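Type IV pilin protein (Neisseria meningitidis, PDB 5V0M) is a non-core minor pilin of type IV pili, related by family to the DNA-uptake receptor ComP and probably active in pilus-mediated adhesion. Local coordinates at residues T50-K53 with F59-Q62. Sequence-based numbering, arbitrary orientation.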
# COMPACT_ATOMS: atom_id res chain seq x y z
N THR A 50 -4.92 2.36 2.76
CA THR A 50 -5.12 3.17 3.95
C THR A 50 -3.77 3.45 4.59
O THR A 50 -2.76 2.84 4.24
CB THR A 50 -6.00 2.42 4.95
OG1 THR A 50 -5.37 1.17 5.27
CG2 THR A 50 -7.39 2.17 4.39
N LEU A 51 -3.74 4.41 5.50
CA LEU A 51 -2.60 4.61 6.37
C LEU A 51 -2.87 3.84 7.65
O LEU A 51 -3.71 4.25 8.46
CB LEU A 51 -2.42 6.09 6.66
CG LEU A 51 -1.72 6.81 5.52
CD1 LEU A 51 -2.05 8.31 5.53
CD2 LEU A 51 -0.20 6.61 5.63
N SER A 52 -2.15 2.75 7.84
CA SER A 52 -2.32 1.94 9.03
C SER A 52 -1.60 2.55 10.23
O SER A 52 -1.99 2.27 11.37
CB SER A 52 -1.81 0.52 8.77
OG SER A 52 -0.47 0.58 8.30
N LYS A 53 -0.56 3.34 9.98
CA LYS A 53 0.19 4.01 11.03
C LYS A 53 0.58 5.39 10.52
O LYS A 53 1.07 5.52 9.40
CB LYS A 53 1.47 3.24 11.37
CG LYS A 53 1.21 1.82 11.87
CD LYS A 53 2.50 1.07 12.19
CE LYS A 53 3.29 1.75 13.31
NZ LYS A 53 4.36 0.88 13.87
N PHE A 59 5.32 6.83 8.62
CA PHE A 59 4.01 6.31 8.25
C PHE A 59 4.15 4.89 7.72
O PHE A 59 5.22 4.46 7.30
CB PHE A 59 3.31 7.17 7.21
CG PHE A 59 4.00 7.19 5.88
CD1 PHE A 59 4.81 8.25 5.53
CD2 PHE A 59 3.88 6.13 4.99
CE1 PHE A 59 5.46 8.27 4.30
CE2 PHE A 59 4.54 6.15 3.76
CZ PHE A 59 5.33 7.22 3.43
N THR A 60 3.03 4.17 7.75
CA THR A 60 2.90 2.89 7.06
C THR A 60 1.61 2.93 6.26
O THR A 60 0.53 3.20 6.82
CB THR A 60 2.88 1.71 8.02
OG1 THR A 60 4.10 1.68 8.76
CG2 THR A 60 2.76 0.40 7.25
N LEU A 61 1.74 2.69 4.96
CA LEU A 61 0.62 2.46 4.07
C LEU A 61 0.28 0.99 4.04
O LEU A 61 1.18 0.14 4.08
CB LEU A 61 1.02 2.88 2.66
CG LEU A 61 1.16 4.38 2.47
CD1 LEU A 61 2.10 4.74 1.34
CD2 LEU A 61 -0.23 4.96 2.25
N GLN A 62 -1.00 0.68 3.94
CA GLN A 62 -1.45 -0.70 3.84
C GLN A 62 -2.47 -0.87 2.72
O GLN A 62 -3.42 -0.09 2.62
CB GLN A 62 -2.08 -1.14 5.16
CG GLN A 62 -2.56 -2.60 5.21
CD GLN A 62 -2.90 -3.03 6.62
OE1 GLN A 62 -2.05 -3.01 7.52
NE2 GLN A 62 -4.15 -3.40 6.84
O HOH W 1 0.11 -2.15 8.56
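Leu51 and Leu61 lie side by side on the apolar face of this antiparallel pair, their CD2 methyls 3.8 Å apart. The CD2 of Leu51 also rests 3.9 Å from CB of Phe59. This is the close-packed side: Met23 of helix 3-30 touches Leu51 and Phe59, Leu16 and Asn19 touch Leu61, and Phe33 meets the Phe59 ring edge-to-face. The other face is more open to solvent at Thr50 and Lys53, although Thr60 and Gln62 also touch strand 76-80. Ser52, the extra residue of the bulge, turns its CB toward the partner strand; chi1 of 55° puts OG 3.4 Å from CG2 of Thr60, and a water links this hydroxyl to OE1 of Gln62, whose NE2 hydrogen-bonds to OD2 of Asp64. Lys53 lays CB and CD beside Thr60, while the chain, bent at chi3, carries NZ away from it. Thr50 and Gln62 exchange two nearly straight backbone hydrogen bonds. Farther along, Thr60 O receives weak hydrogen bonds from N of Ser52 and N of Lys53, whereas Thr60 N hydrogen-bonds to Lys53 O at 2.9 Å. Two residues thus face one, a classic beta bulge in the first hairpin of the antiparallel sheet that packs on the long helix, as in type IV pilins.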